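Local atomic coordinates of uncharacterized protein (Porphyromonas gingivalis, PDB entry 1ZBS), a protein that is uncharacterized but, as a putative N-acetylglucosamine kinase of the ASKHA superfamily, probably transfers phosphate from ATP to an amino sugar. Residues Gly96-Ala101 against Ala113-Thr118; Met77-Leu82 against Asp90-Ala95. All blocks are in the same frame, centred on the assembly; numbering follows the deposited sequence.

Contact 1: residues Gly96-Ala101 against Ala113-Thr118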
loop_
_atom_site.group_PDB
_atom_site.type_symbol
_atom_site.label_atom_id
_atom_site.label_comp_id
_atom_site.label_asym_id
_atom_site.label_seq_id
_atom_site.Cartn_x
_atom_site.Cartn_y
_atom_site.Cartn_z
ATOM N N GLY A 96 -19.881 5.484 -15.221
ATOM C CA GLY A 96 -19.086 4.802 -14.216
ATOM C C GLY A 96 -19.767 3.583 -13.624
ATOM O O GLY A 96 -20.993 3.450 -13.680
ATOM N N ASP A 97 -18.970 2.689 -13.050
ATOM C CA ASP A 97 -19.504 1.483 -12.446
ATOM C C ASP A 97 -20.295 1.757 -11.170
ATOM O O ASP A 97 -21.182 0.982 -10.803
ATOM C CB ASP A 97 -18.381 0.476 -12.157
ATOM C CG ASP A 97 -17.269 1.053 -11.289
ATOM O OD1 ASP A 97 -16.499 0.248 -10.726
ATOM O OD2 ASP A 97 -17.149 2.295 -11.172
HETATM N N MSE A 98 -19.976 2.858 -10.497
HETATM C CA MSE A 98 -20.663 3.218 -9.261
HETATM C C MSE A 98 -22.118 3.540 -9.590
HETATM O O MSE A 98 -23.036 3.124 -8.883
HETATM C CB MSE A 98 -19.981 4.429 -8.613
HETATM C CG MSE A 98 -20.505 4.795 -7.229
HETATM SE SE MSE A 98 -20.242 3.425 -5.872
HETATM C CE MSE A 98 -21.893 2.423 -6.087
ATOM N N LEU A 99 -22.315 4.266 -10.686
ATOM C CA LEU A 99 -23.644 4.642 -11.128
ATOM C C LEU A 99 -24.418 3.403 -11.571
ATOM O O LEU A 99 -25.626 3.285 -11.342
ATOM C CB LEU A 99 -23.542 5.641 -12.281
ATOM C CG LEU A 99 -24.857 5.990 -12.985
ATOM C CD1 LEU A 99 -25.851 6.562 -11.982
ATOM C CD2 LEU A 99 -24.580 6.979 -14.106
ATOM N N GLY A 100 -23.711 2.488 -12.222
ATOM C CA GLY A 100 -24.334 1.262 -12.675
ATOM C C GLY A 100 -24.814 0.458 -11.483
ATOM O O GLY A 100 -25.860 -0.187 -11.534
ATOM N N ALA A 101 -24.055 0.504 -10.395
ATOM C CA ALA A 101 -24.434 -0.230 -9.199
ATOM C C ALA A 101 -25.660 0.393 -8.550
ATOM O O ALA A 101 -26.578 -0.311 -8.142
ATOM C CB ALA A 101 -23.278 -0.273 -8.210
ATOM N N ALA A 113 -25.499 3.418 -2.372
ATOM C CA ALA A 113 -25.016 2.242 -3.093
ATOM C C ALA A 113 -23.522 2.050 -2.864
ATOM O O ALA A 113 -22.726 2.985 -3.005
ATOM C CB ALA A 113 -25.307 2.393 -4.588
ATOM N N CYS A 114 -23.143 0.823 -2.521
ATOM C CA CYS A 114 -21.744 0.509 -2.247
ATOM C C CYS A 114 -21.222 -0.669 -3.038
ATOM O O CYS A 114 -21.948 -1.621 -3.321
ATOM C CB CYS A 114 -21.546 0.197 -0.769
ATOM S SG CYS A 114 -22.154 1.427 0.345
ATOM N N ILE A 115 -19.947 -0.597 -3.389
ATOM C CA ILE A 115 -19.303 -1.676 -4.113
ATOM C C ILE A 115 -18.234 -2.282 -3.213
ATOM O O ILE A 115 -17.463 -1.568 -2.576
ATOM C CB ILE A 115 -18.650 -1.174 -5.402
ATOM C CG1 ILE A 115 -19.725 -0.604 -6.338
ATOM C CG2 ILE A 115 -17.888 -2.319 -6.069
ATOM C CD1 ILE A 115 -19.194 -0.121 -7.670
ATOM N N LEU A 116 -18.214 -3.607 -3.137
ATOM C CA LEU A 116 -17.229 -4.318 -2.328
ATOM C C LEU A 116 -16.705 -5.476 -3.180
ATOM O O LEU A 116 -17.262 -6.576 -3.156
ATOM C CB LEU A 116 -17.886 -4.850 -1.045
ATOM C CG LEU A 116 -17.306 -4.532 0.334
ATOM C CD1 LEU A 116 -17.059 -3.038 0.470
ATOM C CD2 LEU A 116 -18.273 -5.020 1.430
ATOM N N GLY A 117 -15.653 -5.202 -3.953
ATOM C CA GLY A 117 -15.033 -6.207 -4.803
ATOM C C GLY A 117 -13.517 -6.083 -4.677
ATOM O O GLY A 117 -12.995 -6.040 -3.563
ATOM N N THR A 118 -12.802 -6.019 -5.797
ATOM C CA THR A 118 -11.346 -5.873 -5.767
ATOM C C THR A 118 -11.025 -4.566 -5.037
ATOM O O THR A 118 -10.096 -4.494 -4.223
ATOM C CB THR A 118 -10.765 -5.806 -7.199
ATOM O OG1 THR A 118 -11.117 -6.996 -7.903
ATOM C CG2 THR A 118 -9.246 -5.677 -7.171
#

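Contact 2: residues Met77-Leu82 against Asp90-Ala95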
loop_
_atom_site.group_PDB
_atom_site.type_symbol
_atom_site.label_atom_id
_atom_site.label_comp_id
_atom_site.label_asym_id
_atom_site.label_seq_id
_atom_site.Cartn_x
_atom_site.Cartn_y
_atom_site.Cartn_z
HETATM N N MSE A 77 -14.209 8.608 -24.859
HETATM C CA MSE A 77 -13.184 7.928 -25.626
HETATM C C MSE A 77 -13.653 6.498 -25.895
HETATM O O MSE A 77 -13.561 5.994 -27.016
HETATM C CB MSE A 77 -11.862 7.960 -24.846
HETATM C CG MSE A 77 -10.655 7.404 -25.584
HETATM SE SE MSE A 77 -10.600 5.464 -25.594
HETATM C CE MSE A 77 -9.431 5.184 -24.066
ATOM N N LEU A 78 -14.172 5.845 -24.864
ATOM C CA LEU A 78 -14.668 4.484 -25.019
ATOM C C LEU A 78 -15.928 4.530 -25.869
ATOM O O LEU A 78 -16.252 3.575 -26.570
ATOM C CB LEU A 78 -14.981 3.879 -23.651
ATOM C CG LEU A 78 -15.459 2.427 -23.627
ATOM C CD1 LEU A 78 -14.508 1.531 -24.403
ATOM C CD2 LEU A 78 -15.559 1.986 -22.175
ATOM N N ASN A 79 -16.631 5.656 -25.800
ATOM C CA ASN A 79 -17.853 5.847 -26.568
ATOM C C ASN A 79 -17.499 5.808 -28.055
ATOM O O ASN A 79 -18.230 5.231 -28.858
ATOM C CB ASN A 79 -18.498 7.190 -26.201
ATOM C CG ASN A 79 -19.828 7.417 -26.906
ATOM O OD1 ASN A 79 -19.903 7.423 -28.135
ATOM N ND2 ASN A 79 -20.883 7.613 -26.125
ATOM N N GLU A 80 -16.368 6.408 -28.413
ATOM C CA GLU A 80 -15.921 6.424 -29.802
ATOM C C GLU A 80 -15.488 5.037 -30.252
ATOM O O GLU A 80 -15.789 4.619 -31.370
ATOM C CB GLU A 80 -14.758 7.399 -29.980
ATOM C CG GLU A 80 -15.126 8.847 -29.730
ATOM C CD GLU A 80 -13.970 9.789 -30.000
ATOM O OE1 GLU A 80 -13.438 9.761 -31.132
ATOM O OE2 GLU A 80 -13.592 10.554 -29.082
ATOM N N ALA A 81 -14.776 4.334 -29.375
ATOM C CA ALA A 81 -14.295 2.984 -29.657
ATOM C C ALA A 81 -15.472 2.036 -29.851
ATOM O O ALA A 81 -15.489 1.239 -30.789
ATOM C CB ALA A 81 -13.418 2.496 -28.504
ATOM N N LEU A 82 -16.447 2.123 -28.952
ATOM C CA LEU A 82 -17.644 1.288 -29.024
ATOM C C LEU A 82 -18.425 1.640 -30.279
ATOM O O LEU A 82 -18.880 0.760 -31.009
ATOM C CB LEU A 82 -18.532 1.518 -27.800
ATOM C CG LEU A 82 -18.090 0.907 -26.467
ATOM C CD1 LEU A 82 -18.872 1.551 -25.335
ATOM C CD2 LEU A 82 -18.301 -0.602 -26.487
ATOM N N ASP A 90 -27.761 3.022 -32.586
ATOM C CA ASP A 90 -28.464 4.290 -32.383
ATOM C C ASP A 90 -28.041 5.068 -31.134
ATOM O O ASP A 90 -27.834 6.278 -31.200
ATOM C CB ASP A 90 -29.982 4.054 -32.324
ATOM C CG ASP A 90 -30.618 3.918 -33.702
ATOM O OD1 ASP A 90 -31.791 3.481 -33.767
ATOM O OD2 ASP A 90 -29.961 4.257 -34.717
ATOM N N ARG A 91 -27.918 4.379 -30.002
ATOM C CA ARG A 91 -27.556 5.040 -28.754
ATOM C C ARG A 91 -26.428 4.324 -28.013
ATOM O O ARG A 91 -26.486 3.114 -27.780
ATOM C CB ARG A 91 -28.790 5.140 -27.851
ATOM C CG ARG A 91 -28.641 6.071 -26.655
ATOM C CD ARG A 91 -29.866 6.006 -25.739
ATOM N NE ARG A 91 -31.114 6.396 -26.400
ATOM C CZ ARG A 91 -31.450 7.645 -26.720
ATOM N NH1 ARG A 91 -30.633 8.651 -26.446
ATOM N NH2 ARG A 91 -32.617 7.887 -27.308
ATOM N N ILE A 92 -25.407 5.092 -27.645
ATOM C CA ILE A 92 -24.250 4.571 -26.930
ATOM C C ILE A 92 -23.915 5.454 -25.736
ATOM O O ILE A 92 -23.426 6.573 -25.894
ATOM C CB ILE A 92 -23.030 4.492 -27.854
ATOM C CG1 ILE A 92 -21.759 4.348 -27.021
ATOM C CG2 ILE A 92 -22.984 5.716 -28.753
ATOM C CD1 ILE A 92 -21.748 3.108 -26.161
ATOM N N GLU A 93 -24.180 4.939 -24.538
ATOM C CA GLU A 93 -23.928 5.668 -23.297
ATOM C C GLU A 93 -22.874 4.985 -22.429
ATOM O O GLU A 93 -22.948 3.781 -22.174
ATOM C CB GLU A 93 -25.234 5.804 -22.506
ATOM C CG GLU A 93 -26.279 6.712 -23.146
ATOM C CD GLU A 93 -27.546 6.799 -22.314
ATOM O OE1 GLU A 93 -27.437 7.026 -21.093
ATOM O OE2 GLU A 93 -28.651 6.647 -22.878
ATOM N N VAL A 94 -21.894 5.762 -21.974
ATOM C CA VAL A 94 -20.821 5.241 -21.130
ATOM C C VAL A 94 -20.870 5.946 -19.785
ATOM O O VAL A 94 -20.869 7.175 -19.724
ATOM C CB VAL A 94 -19.439 5.473 -21.775
ATOM C CG1 VAL A 94 -18.403 4.575 -21.122
ATOM C CG2 VAL A 94 -19.513 5.201 -23.267
ATOM N N ALA A 95 -20.921 5.165 -18.712
ATOM C CA ALA A 95 -20.989 5.721 -17.363
ATOM C C ALA A 95 -20.148 4.906 -16.388
ATOM O O ALA A 95 -19.754 3.780 -16.686
ATOM C CB ALA A 95 -22.437 5.762 -16.896
#

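Contact 1: residues Gly96-Ala101 against Ala113-Thr118
Helix 97-101, which carries Asp97, Met98 and Ala101, passes strand 113-116 with Ala113 and Ile115. The axes of these two segments approach to 8.1 Å, with 119° between their N-to-C directions, so the helix runs steeply across the strand. The CA atoms of Ala101 and Ala113 are 6.6 Å apart. No hydrogen bond joins the two segments; the contact is mainly apolar.

Met98 is a selenomethionine. Its CG is anti to the backbone N (chi1 -173°), and the chain then bends at chi2 and chi3. The bends bring CE against the strand. CE lies 3.2 Å from Ala113 O, and it also touches Ala113 CB and, at 3.7 Å, Ile115 CG1. The Met98 and Ile115 side chains lie alongside each other and run opposite ways. Met98 also touches Asn121 and Cys123 of strand 120-125, and Ile130 and Asn133 of strand 130-133.

Ile115 points toward the helix and meets Asp97, Met98 and Ala101 with its CG1-CD1 branch. Ala101 CB packs on Ile115 CG1 at 4.0 Å. The end of the same branch, CD1, reaches the backbone, 3.9 Å from Asp97 O. The Asp97 side chain comes in obliquely, with OD1 4.1 Å from Ile115 CD1. Ala101 and Ile115 both also touch Ile241 on strand 238-241, which pairs with strand 111-116.

Helix 97-105 leads out of strand 91-95, the edge of one sheet, and here rests on strand 111-116, in the middle of the second. Two such mixed five-stranded sheets with strand order 3-2-1-4-5 are the mark of the two-domain ASKHA (actin-like ATPase) fold, and this contact lies at the passage between its domains.

Contact 2: residues Met77-Leu82 against Asp90-Ala95
Asn79 CG stands anti to the backbone N (chi1 -176°), which carries the amide from helix 75-85 to Ile92 on strand 91-95. Ile92 CG1 is likewise anti to its own backbone N and comes up against that amide. Asn79 ND2 gives a weak hydrogen bond to Ile92 O, 2.8 Å long but bent to 119° at the hydrogen. The same ND2 is 3.5 Å from Ile92 CG1. On the other arm of the amide, OD1 lies 3.6 Å from Ile92 CG2. The two side chains cross obliquely.

The axes of helix 77-82 and strand 91-95 come within 8.2 Å, with 145° between their N-to-C directions, so they run roughly antiparallel. These are the last two elements of the beta-alpha-beta unit formed by strand 62-67, helix 75-85 and strand 91-95. The helix returns over the sheet, and strand 91-95 pairs in parallel with strand 62-67.

Apolar contacts continue from the amide. Val94 CG2 sits 3.7 Å from Asn79 CB. Its other methyl, CG1, meets Leu78 CD2 at 4.0 Å, the two side chains crossing at about a right angle. Leu82 CD1 presses on Ile92 CD1 at 3.4 Å, tighter than usual for two carbons. Leu78 also touches Phe65, and Ile92 touches Val63, both on strand 62-67.

How the contacts relate
The two contacts follow one another along the chain. Strand 91-95 ends contact 2, and helix 97-105, which begins contact 1, follows directly. The centres of the contacts are about 19 Å apart, and their segments adjoin in sequence without touching otherwise. The centre of contact 2 lies about 20 Å from the centre of the chain, within the first sheet and its helix. The centre of contact 1 lies about 5 Å from the centre of the chain, where the next helix meets the second sheet. Together they trace the chain from one domain to the other. The cleft between the domains is probably the nucleotide site, as in ASKHA relatives.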